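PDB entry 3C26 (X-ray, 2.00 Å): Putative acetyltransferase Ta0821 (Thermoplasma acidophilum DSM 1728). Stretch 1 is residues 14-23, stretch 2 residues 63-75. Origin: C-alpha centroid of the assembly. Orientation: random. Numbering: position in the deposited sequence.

Stretch 1 (14-23) SDIDEIKTFT
Stretch 2 (63-75) YVLRVSGRPVATI

Stretch 1 contains a short helix, I16 to I19, near phi/psi -65/-40, with I19 N to D15 O at 2.9 Å; a type I turn from I19 to F22 leads into extended F22 and T23. Stretch 2 is an antiparallel β-hairpin, 63-67 with 70-75 (Y63 N to I75 O 2.9 Å). V72 (-121/-13) and A73 both face L65, an irregularity like a β-bulge: V72 N to L65 O 2.8 Å, L65 N to A73 O 3.2 Å. Its type I' turn puts S68 at 47/47 and G69 at 82/-9, where positive phi favours glycine. Stretch 1 lies against the hairpin, D15 CA 6.6 Å from P71 CA and F22 CA 7.3 Å from A73 CA.

D15 (chi1 m) points toward the hairpin and meets extended R66 (m, t, t, chi4 -88°) in a two-pronged salt bridge, carboxylate matching guanidinium: R66 NH1 to D15 OD1 2.9 Å, R66 NH2 to D15 OD2 2.8 Å. R66 NH1 also reaches G69 O at 3.1 Å.

F22 (m, chi2 9°) supplies a broad apolar surface. P71 O approaches its ring edge, 3.2 Å from F22 CZ; V72 O lies over one face. P71's compact ring, lacking a backbone N-H, sets P71 CB 4.0 Å from F22 CZ and P71 CG 3.7 Å from D15 OD1. T74 (p) turns its methyl inward, T74 CG2 lying 3.5 Å from F22 CD2 and 3.8 Å from I19 CG1. I19 (m, t) extends I19 CD1 to V64 CG1, 4.3 Å. One water donates to P71 O (2.5 Å) and weakly to E18 OE2 (3.3 Å).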

# COMPACT_ATOMS: atom_id res chain seq x y z
N SER A 14 -16.47 -28.20 16.76
CA SER A 14 -16.15 -29.29 15.85
C SER A 14 -15.78 -28.75 14.49
O SER A 14 -15.21 -29.47 13.65
CB SER A 14 -17.29 -30.31 15.74
OG SER A 14 -18.47 -29.72 15.23
N ASP A 15 -16.04 -27.45 14.29
CA ASP A 15 -15.77 -26.75 13.02
C ASP A 15 -14.40 -26.11 13.02
O ASP A 15 -13.93 -25.64 11.99
CB ASP A 15 -16.79 -25.61 12.77
CG ASP A 15 -18.22 -26.10 12.65
OD1 ASP A 15 -18.45 -27.14 12.03
OD2 ASP A 15 -19.13 -25.39 13.12
N ILE A 16 -13.73 -26.13 14.18
CA ILE A 16 -12.48 -25.37 14.35
C ILE A 16 -11.35 -25.79 13.41
O ILE A 16 -10.64 -24.96 12.88
CB ILE A 16 -11.98 -25.33 15.80
CG1 ILE A 16 -13.00 -24.59 16.67
CG2 ILE A 16 -10.68 -24.54 15.93
CD1 ILE A 16 -12.61 -24.50 18.21
N ASP A 17 -11.20 -27.09 13.20
CA ASP A 17 -10.10 -27.54 12.35
C ASP A 17 -10.26 -27.04 10.92
O ASP A 17 -9.30 -26.70 10.24
CB ASP A 17 -9.96 -29.06 12.36
CG ASP A 17 -9.07 -29.57 13.47
OD1 ASP A 17 -8.44 -28.77 14.19
OD2 ASP A 17 -8.99 -30.82 13.59
N GLU A 18 -11.52 -26.94 10.49
CA GLU A 18 -11.82 -26.48 9.14
C GLU A 18 -11.66 -24.99 9.09
O GLU A 18 -11.01 -24.47 8.22
CB GLU A 18 -13.22 -26.92 8.70
CG GLU A 18 -13.23 -28.40 8.35
CD GLU A 18 -14.59 -29.03 8.42
OE1 GLU A 18 -15.06 -29.34 9.55
OE2 GLU A 18 -15.17 -29.28 7.35
N ILE A 19 -12.20 -24.34 10.10
CA ILE A 19 -12.18 -22.90 10.21
C ILE A 19 -10.75 -22.35 10.18
O ILE A 19 -10.48 -21.30 9.60
CB ILE A 19 -12.92 -22.39 11.48
CG1 ILE A 19 -14.44 -22.59 11.31
CG2 ILE A 19 -12.57 -20.91 11.69
CD1 ILE A 19 -15.35 -22.32 12.60
N LYS A 20 -9.85 -23.09 10.80
CA LYS A 20 -8.44 -22.67 10.90
C LYS A 20 -7.76 -22.59 9.56
O LYS A 20 -6.75 -21.92 9.46
CB LYS A 20 -7.59 -23.62 11.77
CG LYS A 20 -7.63 -23.42 13.27
CD LYS A 20 -7.33 -24.79 13.86
CE LYS A 20 -7.08 -24.84 15.32
NZ LYS A 20 -6.88 -26.34 15.73
N THR A 21 -8.31 -23.26 8.56
CA THR A 21 -7.78 -23.22 7.17
C THR A 21 -8.38 -22.12 6.28
O THR A 21 -7.95 -21.89 5.14
CB THR A 21 -8.00 -24.54 6.47
OG1 THR A 21 -9.40 -24.72 6.24
CG2 THR A 21 -7.37 -25.72 7.30
N PHE A 22 -9.35 -21.42 6.82
CA PHE A 22 -10.02 -20.33 6.09
C PHE A 22 -9.11 -19.07 6.05
O PHE A 22 -8.30 -18.84 6.96
CB PHE A 22 -11.34 -19.94 6.80
CG PHE A 22 -12.47 -20.98 6.73
CD1 PHE A 22 -12.27 -22.24 6.25
CD2 PHE A 22 -13.73 -20.67 7.23
CE1 PHE A 22 -13.31 -23.19 6.27
CE2 PHE A 22 -14.74 -21.57 7.20
CZ PHE A 22 -14.53 -22.85 6.74
N THR A 23 -9.24 -18.27 4.99
CA THR A 23 -8.54 -16.97 4.89
C THR A 23 -9.47 -15.81 4.56
O THR A 23 -10.54 -15.98 3.99
CB THR A 23 -7.42 -16.96 3.81
OG1 THR A 23 -7.98 -17.14 2.51
CG2 THR A 23 -6.37 -18.09 4.04
N TYR A 63 -20.50 -17.52 13.26
CA TYR A 63 -21.52 -18.14 12.41
C TYR A 63 -20.87 -18.55 11.11
O TYR A 63 -19.86 -17.96 10.67
CB TYR A 63 -22.71 -17.19 12.19
CG TYR A 63 -23.60 -17.15 13.41
CD1 TYR A 63 -23.21 -16.45 14.55
CD2 TYR A 63 -24.78 -17.83 13.45
CE1 TYR A 63 -24.00 -16.46 15.69
CE2 TYR A 63 -25.55 -17.85 14.58
CZ TYR A 63 -25.17 -17.16 15.68
OH TYR A 63 -25.98 -17.20 16.79
N VAL A 64 -21.45 -19.58 10.52
CA VAL A 64 -20.91 -20.16 9.30
C VAL A 64 -21.96 -20.44 8.26
O VAL A 64 -23.16 -20.54 8.54
CB VAL A 64 -20.12 -21.49 9.57
CG1 VAL A 64 -18.91 -21.21 10.51
CG2 VAL A 64 -21.04 -22.60 10.14
N LEU A 65 -21.47 -20.47 7.03
CA LEU A 65 -22.19 -21.04 5.91
C LEU A 65 -21.73 -22.48 5.81
O LEU A 65 -20.53 -22.76 5.90
CB LEU A 65 -21.96 -20.29 4.60
CG LEU A 65 -22.72 -18.98 4.40
CD1 LEU A 65 -22.43 -18.49 2.98
CD2 LEU A 65 -24.14 -19.17 4.57
N ARG A 66 -22.69 -23.39 5.67
CA ARG A 66 -22.39 -24.82 5.57
C ARG A 66 -22.89 -25.41 4.27
O ARG A 66 -23.97 -25.08 3.80
CB ARG A 66 -23.07 -25.64 6.67
CG ARG A 66 -22.69 -25.28 8.07
CD ARG A 66 -23.20 -26.36 9.02
NE ARG A 66 -23.02 -25.89 10.38
CZ ARG A 66 -21.92 -26.07 11.07
NH1 ARG A 66 -20.93 -26.76 10.55
NH2 ARG A 66 -21.82 -25.58 12.29
N VAL A 67 -22.06 -26.28 3.74
CA VAL A 67 -22.39 -27.12 2.59
C VAL A 67 -22.35 -28.57 3.09
O VAL A 67 -21.32 -29.08 3.50
CB VAL A 67 -21.40 -26.94 1.46
CG1 VAL A 67 -21.62 -28.04 0.41
CG2 VAL A 67 -21.50 -25.48 0.87
N SER A 68 -23.51 -29.21 3.07
CA SER A 68 -23.63 -30.58 3.56
C SER A 68 -22.93 -30.75 4.91
O SER A 68 -22.16 -31.68 5.14
CB SER A 68 -23.06 -31.56 2.53
OG SER A 68 -23.42 -31.19 1.20
N GLY A 69 -23.22 -29.79 5.79
CA GLY A 69 -22.78 -29.80 7.18
C GLY A 69 -21.37 -29.30 7.36
O GLY A 69 -20.91 -29.13 8.49
N ARG A 70 -20.68 -29.10 6.24
CA ARG A 70 -19.27 -28.65 6.29
C ARG A 70 -19.17 -27.14 6.26
O ARG A 70 -19.75 -26.53 5.40
CB ARG A 70 -18.43 -29.21 5.12
CG ARG A 70 -18.06 -30.69 5.20
CD ARG A 70 -17.36 -31.15 3.90
NE ARG A 70 -18.29 -31.22 2.76
CZ ARG A 70 -18.42 -30.28 1.84
NH1 ARG A 70 -17.67 -29.17 1.87
NH2 ARG A 70 -19.32 -30.45 0.89
N PRO A 71 -18.44 -26.55 7.21
CA PRO A 71 -18.32 -25.09 7.16
C PRO A 71 -17.47 -24.61 5.98
O PRO A 71 -16.42 -25.19 5.72
CB PRO A 71 -17.66 -24.74 8.48
CG PRO A 71 -16.94 -25.97 8.90
CD PRO A 71 -17.75 -27.12 8.38
N VAL A 72 -17.95 -23.57 5.26
CA VAL A 72 -17.19 -23.03 4.12
C VAL A 72 -16.82 -21.52 4.25
O VAL A 72 -15.97 -20.99 3.54
CB VAL A 72 -17.89 -23.35 2.72
CG1 VAL A 72 -18.06 -24.89 2.51
CG2 VAL A 72 -19.22 -22.59 2.58
N ALA A 73 -17.46 -20.87 5.21
CA ALA A 73 -17.24 -19.42 5.47
C ALA A 73 -17.58 -19.10 6.92
O ALA A 73 -18.42 -19.78 7.57
CB ALA A 73 -18.07 -18.55 4.55
N THR A 74 -16.91 -18.07 7.43
CA THR A 74 -17.20 -17.59 8.78
C THR A 74 -17.53 -16.12 8.77
O THR A 74 -17.13 -15.36 7.87
CB THR A 74 -15.97 -17.76 9.74
OG1 THR A 74 -14.85 -16.98 9.25
CG2 THR A 74 -15.56 -19.22 9.87
N ILE A 75 -18.30 -15.74 9.78
CA ILE A 75 -18.47 -14.35 10.14
C ILE A 75 -18.55 -14.28 11.68
O ILE A 75 -19.24 -15.10 12.30
CB ILE A 75 -19.73 -13.66 9.50
CG1 ILE A 75 -19.77 -12.18 9.81
CG2 ILE A 75 -21.03 -14.24 10.09
CD1 ILE A 75 -18.97 -11.35 8.94
O HOH W 1 -14.80 -26.99 4.99